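Local coordinates for protein glycoside hydrolase family 81 (Clostridium thermocellum, PDB 6FOP) that probably hydrolyses beta-1,3-glucans such as laminarin, as a family 81 glycoside hydrolase belonging to the bacterium's cellulosome, at residues C223-T228 and A247-K252; G130-Y135 and G258-L263; P310-Y315 and D657-P662; Q618-A623 and H651-L656. All blocks are in the same frame, centred on the assembly; numbering follows the deposited sequence.

Contact 1. Residues C223-T228 and A247-K252; sequences CFVTDT and AEVSVK
The Phe224 ring carries the chain of Lys252 over one face, with Lys252 CG 3.8 Å from the ring centroid in a CH-pi contact and the two side chains crossing at about a right angle. Lys252 CE lies 3.8 Å from Phe224 CD2, above the plane but beyond the rim, and Tyr135 also meets this phenyl group, at planes about 40° apart. The two segments are paired strands of an antiparallel beta hairpin, strands 223-235 and 240-251, whose register slips by one residue between Val225 and Asp227: a beta bulge. Before the bulge, Phe224 and Ser250 form a hydrogen-bonded pair. After it, Glu248 N reaches Asp227 O, while Thr226 N in the bulge bonds to Glu248 O at 2.8 Å.

On the face of Cys223 and Val225 the contacts are apolar: Cys223 CB lies 4.0 Å from Val249 CB, and Val225 CG1 meets the methyl of Ala247. The polar chemistry gathers around the bulge. Glu248 and Asp227 approach as like charges, their OE2 and OD2 atoms 5.0 Å apart, and a water sits near both. Their repulsion is probably eased by Lys229, which forms a salt bridge to Asp227 OD1. Thr226 takes chi1 52°, with OG1 between its own N and carbonyl carbon, and that hydroxyl donates to the anti lone pair of Glu248 OE1 across a short 2.5 Å.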
loop_
_atom_site.group_PDB
_atom_site.type_symbol
_atom_site.label_atom_id
_atom_site.label_comp_id
_atom_site.label_asym_id
_atom_site.label_seq_id
_atom_site.Cartn_x
_atom_site.Cartn_y
_atom_site.Cartn_z
ATOM N N CYS A 223 26.678 -8.343 10.221
ATOM C CA CYS A 223 25.893 -9.131 9.270
ATOM C C CYS A 223 25.134 -8.134 8.412
ATOM O O CYS A 223 24.013 -7.734 8.722
ATOM C CB CYS A 223 24.975 -10.085 10.020
ATOM S SG CYS A 223 25.867 -11.400 10.878
ATOM N N PHE A 224 25.781 -7.652 7.371
ATOM C CA PHE A 224 25.224 -6.574 6.550
ATOM C C PHE A 224 24.124 -7.143 5.650
ATOM O O PHE A 224 24.331 -8.126 4.948
ATOM C CB PHE A 224 26.319 -5.950 5.687
ATOM C CG PHE A 224 27.213 -4.968 6.414
ATOM C CD1 PHE A 224 27.458 -5.042 7.782
ATOM C CD2 PHE A 224 27.830 -3.955 5.682
ATOM C CE1 PHE A 224 28.280 -4.110 8.406
ATOM C CE2 PHE A 224 28.640 -3.038 6.312
ATOM C CZ PHE A 224 28.851 -3.111 7.662
ATOM N N VAL A 225 22.952 -6.500 5.670
ATOM C CA VAL A 225 21.849 -6.926 4.807
ATOM C C VAL A 225 22.144 -6.503 3.386
ATOM O O VAL A 225 22.350 -5.333 3.118
ATOM C CB VAL A 225 20.501 -6.371 5.287
ATOM C CG1 VAL A 225 19.412 -6.740 4.287
ATOM C CG2 VAL A 225 20.167 -6.962 6.639
ATOM N N THR A 226 22.185 -7.489 2.478
ATOM C CA THR A 226 22.506 -7.258 1.073
ATOM C C THR A 226 21.347 -7.526 0.114
ATOM O O THR A 226 21.451 -7.186 -1.062
ATOM C CB THR A 226 23.729 -8.097 0.648
ATOM O OG1 THR A 226 23.504 -9.465 1.004
ATOM C CG2 THR A 226 24.962 -7.591 1.380
ATOM N N ASP A 227 20.240 -8.074 0.627
ATOM C CA ASP A 227 19.027 -8.241 -0.197
ATOM C C ASP A 227 17.861 -8.457 0.758
ATOM O O ASP A 227 18.038 -8.952 1.871
ATOM C CB ASP A 227 19.166 -9.412 -1.185
ATOM C CG ASP A 227 18.172 -9.345 -2.352
ATOM O OD1 ASP A 227 17.549 -8.317 -2.586
ATOM O OD2 ASP A 227 18.063 -10.370 -3.050
ATOM N N THR A 228 16.665 -8.084 0.301
ATOM C CA THR A 228 15.426 -8.305 1.032
ATOM C C THR A 228 14.352 -8.732 0.018
ATOM O O THR A 228 14.266 -8.167 -1.090
ATOM C CB THR A 228 14.945 -7.076 1.831
ATOM O OG1 THR A 228 14.676 -5.979 0.954
ATOM C CG2 THR A 228 16.000 -6.675 2.884
ATOM N N ALA A 247 15.749 -11.651 4.613
ATOM C CA ALA A 247 16.910 -10.790 4.453
ATOM C C ALA A 247 18.114 -11.681 4.205
ATOM O O ALA A 247 18.304 -12.674 4.899
ATOM C CB ALA A 247 17.126 -9.954 5.704
ATOM N N GLU A 248 18.903 -11.331 3.209
ATOM C CA GLU A 248 20.184 -11.964 2.957
ATOM C C GLU A 248 21.224 -11.146 3.714
ATOM O O GLU A 248 21.235 -9.934 3.589
ATOM C CB GLU A 248 20.490 -11.920 1.460
ATOM C CG GLU A 248 21.827 -12.457 1.035
ATOM C CD GLU A 248 22.093 -12.137 -0.430
ATOM O OE1 GLU A 248 22.520 -10.988 -0.767
ATOM O OE2 GLU A 248 21.846 -13.031 -1.244
ATOM N N VAL A 249 22.138 -11.815 4.417
ATOM C CA VAL A 249 23.257 -11.129 5.062
ATOM C C VAL A 249 24.615 -11.601 4.537
ATOM O O VAL A 249 24.795 -12.772 4.157
ATOM C CB VAL A 249 23.215 -11.234 6.591
ATOM C CG1 VAL A 249 21.960 -10.601 7.155
ATOM C CG2 VAL A 249 23.357 -12.656 7.082
ATOM N N SER A 250 25.539 -10.626 4.494
ATOM C CA SER A 250 26.926 -10.883 4.188
ATOM C C SER A 250 27.718 -10.565 5.467
ATOM O O SER A 250 27.665 -9.452 6.004
ATOM C CB SER A 250 27.314 -10.052 2.964
ATOM O OG SER A 250 26.455 -10.413 1.857
ATOM N N VAL A 251 28.413 -11.575 5.973
ATOM C CA VAL A 251 29.102 -11.456 7.251
ATOM C C VAL A 251 30.481 -10.823 7.048
ATOM O O VAL A 251 31.383 -11.421 6.442
ATOM C CB VAL A 251 29.247 -12.824 7.922
ATOM C CG1 VAL A 251 29.941 -12.665 9.274
ATOM C CG2 VAL A 251 27.891 -13.513 8.084
ATOM N N LYS A 252 30.649 -9.619 7.576
ATOM C CA LYS A 252 31.895 -8.853 7.403
ATOM C C LYS A 252 33.008 -9.277 8.366
ATOM O O LYS A 252 34.185 -9.133 8.044
ATOM C CB LYS A 252 31.649 -7.357 7.506
ATOM C CG LYS A 252 30.604 -6.838 6.523
ATOM C CD LYS A 252 31.009 -7.082 5.069
ATOM C CE LYS A 252 29.934 -6.676 4.098
ATOM N NZ LYS A 252 30.327 -7.133 2.741
HETATM O O HOH W 1 22.502 -9.620 -3.211
HETATM O O HOH W 2 20.481 -11.882 -3.551
#

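Contact 2. Residues G130-Y135 and G258-L263; sequences GSPYAY and GTILAL
Tyr133 and Ile260 cross at about a right angle, the phenol oxygen of Tyr133 coming to 3.5 Å from Ile260 CD1 while the ring atom CE2 stands near Ile260 CB. The same isoleucine is crossed at a right angle by Pro132 as well: CG of the proline ring lies 4.0 Å from Ile260 CG2, the branch that stands anti to the backbone N. Tyr133 OH is tied down elsewhere, by a hydrogen bond to Tyr217 O on helix 211-220, whose Tyr216 and Tyr217 also pack on Ile260.

Thr259 slides past Tyr133 in the opposite direction and crosses Tyr135 obliquely. With chi1 -166° its OG1 is anti to N, 3.5 Å from Tyr135 OH, and the two hydroxyls share a water that accepts from both. A second water donates to Thr259 OG1 and to Ile260 O, and lies 2.6 Å from Ser131 OG. In this way strand 260-263, the edge of a three-stranded antiparallel sheet, is joined to the start of strand 133-139, an inner strand of the eight-stranded antiparallel sheet, through side chains, two waters and one backbone bond.

That direct backbone bond runs from Ala262 N to Gly130 O at 2.8 Å and is nearly straight (177°), with the donor above the carbonyl plane. Gly130 has a positive phi of 84°, a backbone conformation suited to glycine. Just beyond it, Ser131 OG accepts from Tyr133 N at 3.0 Å, forming an ST turn.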
loop_
_atom_site.group_PDB
_atom_site.type_symbol
_atom_site.label_atom_id
_atom_site.label_comp_id
_atom_site.label_asym_id
_atom_site.label_seq_id
_atom_site.Cartn_x
_atom_site.Cartn_y
_atom_site.Cartn_z
ATOM N N GLY A 130 12.351 -1.911 8.782
ATOM C CA GLY A 130 12.332 -3.071 9.638
ATOM C C GLY A 130 13.693 -3.504 10.171
ATOM O O GLY A 130 13.826 -4.637 10.650
ATOM N N SER A 131 14.687 -2.617 10.155
ATOM C CA SER A 131 15.975 -2.921 10.778
ATOM C C SER A 131 16.312 -1.823 11.767
ATOM O O SER A 131 16.207 -0.657 11.440
ATOM C CB SER A 131 17.106 -2.994 9.766
ATOM O OG SER A 131 18.321 -3.332 10.406
ATOM N N PRO A 132 16.889 -2.193 12.917
ATOM C CA PRO A 132 17.469 -1.154 13.796
ATOM C C PRO A 132 18.878 -0.734 13.363
ATOM O O PRO A 132 19.455 0.145 13.995
ATOM C CB PRO A 132 17.515 -1.871 15.152
ATOM C CG PRO A 132 17.761 -3.267 14.799
ATOM C CD PRO A 132 16.959 -3.524 13.546
ATOM N N TYR A 133 19.434 -1.405 12.353
ATOM C CA TYR A 133 20.765 -1.116 11.822
ATOM C C TYR A 133 20.733 -0.255 10.581
ATOM O O TYR A 133 19.728 -0.267 9.830
ATOM C CB TYR A 133 21.493 -2.381 11.435
ATOM C CG TYR A 133 21.775 -3.330 12.565
ATOM C CD1 TYR A 133 22.913 -3.153 13.389
ATOM C CD2 TYR A 133 20.981 -4.429 12.800
ATOM C CE1 TYR A 133 23.195 -4.037 14.409
ATOM C CE2 TYR A 133 21.248 -5.311 13.833
ATOM C CZ TYR A 133 22.378 -5.109 14.641
ATOM O OH TYR A 133 22.634 -6.042 15.636
ATOM N N ALA A 134 21.843 0.455 10.326
ATOM C CA ALA A 134 22.165 0.972 8.989
ATOM C C ALA A 134 23.621 0.588 8.736
ATOM O O ALA A 134 24.441 0.570 9.670
ATOM C CB ALA A 134 21.960 2.466 8.853
ATOM N N TYR A 135 23.914 0.223 7.498
ATOM C CA TYR A 135 25.200 -0.376 7.133
ATOM C C TYR A 135 25.905 0.491 6.090
ATOM O O TYR A 135 25.267 1.015 5.184
ATOM C CB TYR A 135 24.990 -1.769 6.548
ATOM C CG TYR A 135 24.086 -2.686 7.366
ATOM C CD1 TYR A 135 24.529 -3.336 8.488
ATOM C CD2 TYR A 135 22.761 -2.876 6.995
ATOM C CE1 TYR A 135 23.730 -4.169 9.220
ATOM C CE2 TYR A 135 21.936 -3.709 7.724
ATOM C CZ TYR A 135 22.384 -4.347 8.836
ATOM O OH TYR A 135 21.546 -5.186 9.551
ATOM N N GLY A 258 23.195 -13.797 11.488
ATOM C CA GLY A 258 21.787 -13.503 11.709
ATOM C C GLY A 258 21.590 -12.018 11.632
ATOM O O GLY A 258 22.473 -11.293 11.225
ATOM N N THR A 259 20.400 -11.570 12.013
ATOM C CA THR A 259 20.137 -10.158 12.181
ATOM C C THR A 259 18.950 -9.971 13.112
ATOM O O THR A 259 18.378 -10.958 13.623
ATOM C CB THR A 259 19.962 -9.417 10.833
ATOM O OG1 THR A 259 20.043 -8.010 11.044
ATOM C CG2 THR A 259 18.643 -9.725 10.148
ATOM N N ILE A 260 18.692 -8.710 13.433
ATOM C CA ILE A 260 17.578 -8.325 14.257
ATOM C C ILE A 260 16.581 -7.633 13.331
ATOM O O ILE A 260 16.906 -6.642 12.694
ATOM C CB ILE A 260 18.006 -7.371 15.384
ATOM C CG1 ILE A 260 19.050 -8.011 16.296
ATOM C CG2 ILE A 260 16.783 -6.937 16.196
ATOM C CD1 ILE A 260 19.697 -7.049 17.288
ATOM N N LEU A 261 15.378 -8.193 13.241
ATOM C CA LEU A 261 14.287 -7.623 12.408
ATOM C C LEU A 261 13.253 -6.987 13.347
ATOM O O LEU A 261 12.916 -7.556 14.380
ATOM C CB LEU A 261 13.651 -8.664 11.506
ATOM C CG LEU A 261 14.590 -9.330 10.504
ATOM C CD1 LEU A 261 13.828 -10.449 9.801
ATOM C CD2 LEU A 261 15.086 -8.308 9.494
ATOM N N ALA A 262 12.814 -5.804 12.967
ATOM C CA ALA A 262 11.795 -5.058 13.682
ATOM C C ALA A 262 10.499 -5.218 12.863
ATOM O O ALA A 262 10.472 -4.948 11.676
ATOM C CB ALA A 262 12.179 -3.585 13.817
ATOM N N LEU A 263 9.420 -5.545 13.573
ATOM C CA LEU A 263 8.114 -5.828 12.971
ATOM C C LEU A 263 7.101 -4.804 13.402
ATOM O O LEU A 263 7.039 -4.452 14.563
ATOM C CB LEU A 263 7.614 -7.213 13.412
ATOM C CG LEU A 263 8.109 -8.416 12.629
ATOM C CD1 LEU A 263 9.627 -8.584 12.681
ATOM C CD2 LEU A 263 7.443 -9.690 13.153
HETATM O O HOH W 3 18.158 -5.959 10.343
HETATM O O HOH W 4 22.655 -7.202 11.000
#

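Contact 3. Residues P310-Y315 and D657-P662; sequences PDKGTY and DSLGLP
Gly313 passes Ser658 with their CA atoms 5.5 Å apart, where the irregular segment 310-315 runs by the last turn of helix 646-659. Thr314 and Asp657 meet at about a right angle: Thr314 OG1 donates to the anti lone pair of Asp657 OD2 at 2.7 Å. The chi1 of 61° sets this hydroxyl between the threonine's own N and carbonyl carbon. Lys631 NZ also bonds to it; Lys631 is one of the residues at a magnesium site.

At the next residue of the helix, in the modelled conformer, one of two, Ser658 OG donates to Lys312 O at 2.7 Å, so this bond is less certain. Leu659 spreads its methyls over the start of the segment, CD2 at 4.0 Å from Lys312 CB and CD1 near Pro310 CG. Within 310-315 the loop is braced by its own tyrosine: Tyr315 OH donates to Asp311 OD1 at 2.6 Å, and Gly313 CA rests above the ring, offset toward its rim.

The helix stops directly after Leu659. Gly660 leaves helical geometry with phi 96°, the familiar glycine termination of a helix C-terminus, and the chain turns into strand 661-662.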
loop_
_atom_site.group_PDB
_atom_site.type_symbol
_atom_site.label_atom_id
_atom_site.label_comp_id
_atom_site.label_asym_id
_atom_site.label_seq_id
_atom_site.Cartn_x
_atom_site.Cartn_y
_atom_site.Cartn_z
ATOM N N PRO A 310 -25.699 -10.113 -4.124
ATOM C CA PRO A 310 -26.788 -10.810 -4.831
ATOM C C PRO A 310 -28.089 -9.995 -4.825
ATOM O O PRO A 310 -28.145 -8.900 -4.277
ATOM C CB PRO A 310 -26.942 -12.102 -4.019
ATOM C CG PRO A 310 -26.602 -11.701 -2.654
ATOM C CD PRO A 310 -25.450 -10.716 -2.799
ATOM N N ASP A 311 -29.121 -10.548 -5.464
ATOM C CA ASP A 311 -30.438 -9.901 -5.528
ATOM C C ASP A 311 -31.288 -10.391 -4.378
ATOM O O ASP A 311 -32.191 -11.178 -4.567
ATOM C CB ASP A 311 -31.098 -10.183 -6.873
ATOM C CG ASP A 311 -32.428 -9.497 -7.034
ATOM O OD1 ASP A 311 -32.786 -8.589 -6.251
ATOM O OD2 ASP A 311 -33.121 -9.875 -7.990
ATOM N N LYS A 312 -30.991 -9.907 -3.179
ATOM C CA LYS A 312 -31.673 -10.342 -1.961
ATOM C C LYS A 312 -32.232 -9.206 -1.115
ATOM O O LYS A 312 -32.740 -9.438 -0.034
ATOM C CB LYS A 312 -30.783 -11.262 -1.111
ATOM C CG LYS A 312 -30.416 -12.555 -1.805
ATOM C CD LYS A 312 -31.626 -13.469 -1.996
ATOM C CE LYS A 312 -31.216 -14.697 -2.785
ATOM N NZ LYS A 312 -32.373 -15.597 -3.116
ATOM N N GLY A 313 -32.194 -7.989 -1.630
ATOM C CA GLY A 313 -32.513 -6.822 -0.818
ATOM C C GLY A 313 -33.983 -6.558 -0.602
ATOM O O GLY A 313 -34.839 -7.020 -1.359
ATOM N N THR A 314 -34.255 -5.746 0.419
ATOM C CA THR A 314 -35.597 -5.296 0.762
ATOM C C THR A 314 -36.055 -4.072 -0.042
ATOM O O THR A 314 -37.041 -3.418 0.333
ATOM C CB THR A 314 -35.668 -4.955 2.253
ATOM O OG1 THR A 314 -34.747 -3.905 2.548
ATOM C CG2 THR A 314 -35.355 -6.159 3.134
ATOM N N TYR A 315 -35.388 -3.781 -1.150
ATOM C CA TYR A 315 -35.754 -2.641 -2.010
ATOM C C TYR A 315 -37.109 -2.811 -2.700
ATOM O O TYR A 315 -37.529 -3.926 -3.013
ATOM C CB TYR A 315 -34.675 -2.354 -3.087
ATOM C CG TYR A 315 -33.895 -3.550 -3.551
ATOM C CD1 TYR A 315 -34.478 -4.613 -4.241
ATOM C CD2 TYR A 315 -32.561 -3.653 -3.247
ATOM C CE1 TYR A 315 -33.735 -5.728 -4.630
ATOM C CE2 TYR A 315 -31.810 -4.754 -3.611
ATOM C CZ TYR A 315 -32.393 -5.790 -4.297
ATOM O OH TYR A 315 -31.636 -6.893 -4.616
ATOM N N ASP A 657 -29.685 -5.076 4.787
ATOM C CA ASP A 657 -30.943 -5.132 5.539
ATOM C C ASP A 657 -31.545 -6.554 5.565
ATOM O O ASP A 657 -32.045 -7.003 6.602
ATOM C CB ASP A 657 -31.926 -4.109 4.942
ATOM C CG ASP A 657 -33.179 -3.913 5.786
ATOM O OD1 ASP A 657 -33.139 -3.924 7.043
ATOM O OD2 ASP A 657 -34.235 -3.727 5.175
ATOM N N SER A 658 -31.424 -7.267 4.436
ATOM C CA SER A 658 -31.932 -8.609 4.298
ATOM C C SER A 658 -30.959 -9.694 4.778
ATOM O O SER A 658 -31.349 -10.636 5.491
ATOM C CB SER A 658 -32.234 -8.831 2.814
ATOM O OG SER A 658 -32.692 -10.126 2.617
ATOM N N LEU A 659 -29.711 -9.576 4.343
ATOM C CA LEU A 659 -28.677 -10.609 4.570
ATOM C C LEU A 659 -28.094 -10.579 5.964
ATOM O O LEU A 659 -27.687 -11.625 6.499
ATOM C CB LEU A 659 -27.533 -10.424 3.576
ATOM C CG LEU A 659 -27.832 -10.531 2.069
ATOM C CD1 LEU A 659 -26.663 -9.948 1.253
ATOM C CD2 LEU A 659 -28.031 -11.958 1.639
ATOM N N GLY A 660 -28.028 -9.396 6.562
ATOM C CA GLY A 660 -27.266 -9.189 7.789
ATOM C C GLY A 660 -25.877 -8.644 7.527
ATOM O O GLY A 660 -25.536 -8.271 6.415
ATOM N N LEU A 661 -25.113 -8.554 8.603
ATOM C CA LEU A 661 -23.785 -7.997 8.575
ATOM C C LEU A 661 -22.756 -9.055 8.176
ATOM O O LEU A 661 -22.942 -10.253 8.439
ATOM C CB LEU A 661 -23.450 -7.436 9.958
ATOM C CG LEU A 661 -24.429 -6.397 10.538
ATOM C CD1 LEU A 661 -23.892 -5.831 11.843
ATOM C CD2 LEU A 661 -24.663 -5.275 9.524
ATOM N N PRO A 662 -21.630 -8.629 7.605
ATOM C CA PRO A 662 -20.605 -9.621 7.272
ATOM C C PRO A 662 -20.103 -10.374 8.516
ATOM O O PRO A 662 -19.852 -9.774 9.549
ATOM C CB PRO A 662 -19.481 -8.799 6.643
ATOM C CG PRO A 662 -19.705 -7.414 7.157
ATOM C CD PRO A 662 -21.216 -7.265 7.237
#

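Contact 4. Residues Q618-A623 and H651-L656; sequences QYMYYA and HWICNL
Helical residues 618-622 and 651-656 run nearly parallel, their axes 9.3 Å apart and inclined by 18°, with Met620 and Ile653 at the closest backbone approach. Trp652 has CG anti to its N (chi1 172°), and the indole NE1 donates to Met620 O at 3.0 Å, with the donor above the carbonyl plane. Met620 CB packs on the same ring, 3.6 Å from Trp652 CD1, and the two side chains cross at about a right angle. In the modelled one of two methionine conformers, SD lies over the five-membered ring, a Met-aromatic contact. Leu656 CD1 covers the opposite face of the indole.

Both segments lie within the C-terminal domain of family 81, which belongs to the six-hairpin clan of (alpha/alpha)6-barrel folds. Helix 627-633 leans on the seam, touching Ala623 and Ile653, and Tyr619 packs on Tyr599 of helix 592-606, which also supplies Glu601 and Glu605 to the nickel site.

Away from the indole, methyl and methylene groups make most of the contact. Ile653 CD1 lies 4.0 Å from Tyr619 CB, and its CG1 approaches Met620 CA. At the end of the seam, Leu656 CD1 meets Ala623 CB at 3.8 Å and also lies against Ala623 O.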
loop_
_atom_site.group_PDB
_atom_site.type_symbol
_atom_site.label_atom_id
_atom_site.label_comp_id
_atom_site.label_asym_id
_atom_site.label_seq_id
_atom_site.Cartn_x
_atom_site.Cartn_y
_atom_site.Cartn_z
ATOM N N GLN A 618 -21.825 7.618 3.434
ATOM C CA GLN A 618 -21.920 7.412 4.885
ATOM C C GLN A 618 -22.992 6.419 5.266
ATOM O O GLN A 618 -22.828 5.651 6.220
ATOM C CB GLN A 618 -22.152 8.725 5.618
ATOM C CG GLN A 618 -20.970 9.670 5.549
ATOM C CD GLN A 618 -19.765 9.149 6.284
ATOM O OE1 GLN A 618 -19.878 8.244 7.099
ATOM N NE2 GLN A 618 -18.612 9.771 6.038
ATOM N N TYR A 619 -24.118 6.426 4.537
ATOM C CA TYR A 619 -25.161 5.452 4.881
ATOM C C TYR A 619 -24.821 4.036 4.410
ATOM O O TYR A 619 -25.201 3.064 5.084
ATOM C CB TYR A 619 -26.528 5.894 4.368
ATOM C CG TYR A 619 -27.037 7.212 4.920
ATOM C CD1 TYR A 619 -26.631 7.692 6.161
ATOM C CD2 TYR A 619 -27.943 7.964 4.199
ATOM C CE1 TYR A 619 -27.123 8.877 6.683
ATOM C CE2 TYR A 619 -28.429 9.162 4.703
ATOM C CZ TYR A 619 -27.997 9.635 5.921
ATOM O OH TYR A 619 -28.491 10.811 6.431
ATOM N N MET A 620 -24.064 3.892 3.312
ATOM C CA MET A 620 -23.527 2.574 2.954
ATOM C C MET A 620 -22.594 2.042 4.035
ATOM O O MET A 620 -22.640 0.852 4.389
ATOM C CB MET A 620 -22.803 2.627 1.629
ATOM C CG MET A 620 -23.742 2.782 0.445
ATOM S SD MET A 620 -22.804 2.593 -1.092
ATOM C CE MET A 620 -21.930 4.142 -1.193
ATOM N N TYR A 621 -21.781 2.945 4.612
ATOM C CA TYR A 621 -20.876 2.583 5.699
ATOM C C TYR A 621 -21.654 2.209 6.969
ATOM O O TYR A 621 -21.426 1.151 7.571
ATOM C CB TYR A 621 -19.966 3.766 5.978
ATOM C CG TYR A 621 -18.962 3.539 7.065
ATOM C CD1 TYR A 621 -17.849 2.717 6.841
ATOM C CD2 TYR A 621 -19.064 4.194 8.291
ATOM C CE1 TYR A 621 -16.915 2.503 7.837
ATOM C CE2 TYR A 621 -18.110 3.996 9.280
ATOM C CZ TYR A 621 -17.040 3.147 9.051
ATOM O OH TYR A 621 -16.079 2.978 10.050
ATOM N N TYR A 622 -22.645 3.052 7.315
ATOM C CA TYR A 622 -23.422 2.858 8.540
ATOM C C TYR A 622 -24.248 1.574 8.460
ATOM O O TYR A 622 -24.538 0.958 9.499
ATOM C CB TYR A 622 -24.334 4.051 8.845
ATOM C CG TYR A 622 -24.873 4.044 10.247
ATOM C CD1 TYR A 622 -24.044 4.286 11.337
ATOM C CD2 TYR A 622 -26.225 3.851 10.486
ATOM C CE1 TYR A 622 -24.530 4.262 12.628
ATOM C CE2 TYR A 622 -26.721 3.827 11.787
ATOM C CZ TYR A 622 -25.878 4.075 12.849
ATOM O OH TYR A 622 -26.364 4.069 14.138
ATOM N N ALA A 623 -24.617 1.166 7.231
ATOM C CA ALA A 623 -25.323 -0.095 7.027
ATOM C C ALA A 623 -24.517 -1.331 7.456
ATOM O O ALA A 623 -25.105 -2.393 7.619
ATOM C CB ALA A 623 -25.736 -0.238 5.573
ATOM N N HIS A 651 -29.159 -0.611 -3.419
ATOM C CA HIS A 651 -28.984 -2.073 -3.512
ATOM C C HIS A 651 -28.074 -2.587 -2.391
ATOM O O HIS A 651 -28.361 -3.611 -1.772
ATOM C CB HIS A 651 -28.434 -2.380 -4.888
ATOM C CG HIS A 651 -28.202 -3.825 -5.186
ATOM N ND1 HIS A 651 -26.984 -4.439 -4.988
ATOM C CD2 HIS A 651 -28.979 -4.737 -5.820
ATOM C CE1 HIS A 651 -27.037 -5.667 -5.449
ATOM N NE2 HIS A 651 -28.234 -5.872 -5.971
ATOM N N TRP A 652 -26.998 -1.833 -2.100
ATOM C CA TRP A 652 -26.072 -2.201 -1.033
ATOM C C TRP A 652 -26.794 -2.197 0.313
ATOM O O TRP A 652 -26.793 -3.200 1.072
ATOM C CB TRP A 652 -24.922 -1.208 -1.022
ATOM C CG TRP A 652 -23.980 -1.327 0.133
ATOM C CD1 TRP A 652 -24.064 -0.693 1.337
ATOM C CD2 TRP A 652 -22.755 -2.062 0.162
ATOM N NE1 TRP A 652 -22.999 -1.012 2.127
ATOM C CE2 TRP A 652 -22.175 -1.850 1.433
ATOM C CE3 TRP A 652 -22.107 -2.907 -0.745
ATOM C CZ2 TRP A 652 -20.967 -2.427 1.803
ATOM C CZ3 TRP A 652 -20.905 -3.469 -0.380
ATOM C CH2 TRP A 652 -20.361 -3.250 0.891
ATOM N N ILE A 653 -27.425 -1.071 0.622
ATOM C CA ILE A 653 -28.047 -0.915 1.928
ATOM C C ILE A 653 -29.157 -1.955 2.142
ATOM O O ILE A 653 -29.231 -2.597 3.199
ATOM C CB ILE A 653 -28.613 0.508 2.084
ATOM C CG1 ILE A 653 -27.482 1.538 2.153
ATOM C CG2 ILE A 653 -29.472 0.603 3.333
ATOM C CD1 ILE A 653 -27.943 2.973 2.028
ATOM N N CYS A 654 -30.002 -2.132 1.121
ATOM C CA CYS A 654 -31.160 -3.034 1.261
ATOM C C CYS A 654 -30.744 -4.505 1.267
ATOM O O CYS A 654 -31.402 -5.336 1.896
ATOM C CB CYS A 654 -32.172 -2.791 0.163
ATOM S SG CYS A 654 -33.015 -1.196 0.304
ATOM N N ASN A 655 -29.633 -4.853 0.576
ATOM C CA ASN A 655 -29.102 -6.207 0.717
ATOM C C ASN A 655 -28.595 -6.466 2.138
ATOM O O ASN A 655 -28.842 -7.537 2.704
ATOM C CB ASN A 655 -28.038 -6.518 -0.320
ATOM C CG ASN A 655 -28.633 -7.160 -1.565
ATOM O OD1 ASN A 655 -29.156 -8.276 -1.507
ATOM N ND2 ASN A 655 -28.577 -6.452 -2.684
ATOM N N LEU A 656 -27.877 -5.513 2.739
ATOM C CA LEU A 656 -27.443 -5.730 4.124
ATOM C C LEU A 656 -28.627 -5.831 5.093
ATOM O O LEU A 656 -28.614 -6.606 6.034
ATOM C CB LEU A 656 -26.439 -4.665 4.578
ATOM C CG LEU A 656 -25.097 -4.698 3.831
ATOM C CD1 LEU A 656 -24.277 -3.466 4.167
ATOM C CD2 LEU A 656 -24.330 -5.961 4.128
#

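Overall arrangement
The four contacts fall into two pairs on opposite sides of the chain's centre. Contacts 1 and 2 lie in the beta-rich part, their centres about 10 Å apart, and touch through Phe224 and Tyr135. Contact 1 is a partly buried backbone ladder with charged groups at its bulge, whereas contact 2 is fully buried and works through aromatic rings and trapped water. Contacts 3 and 4, with centres about 9 Å apart, share helix 646-659: contact 4 packs its buried face with apolar groups and an indole, and contact 3 ties its more exposed end to a loop by hydroxyl bonds. Lys312 N probably bonds to Asn655 OD1 between them.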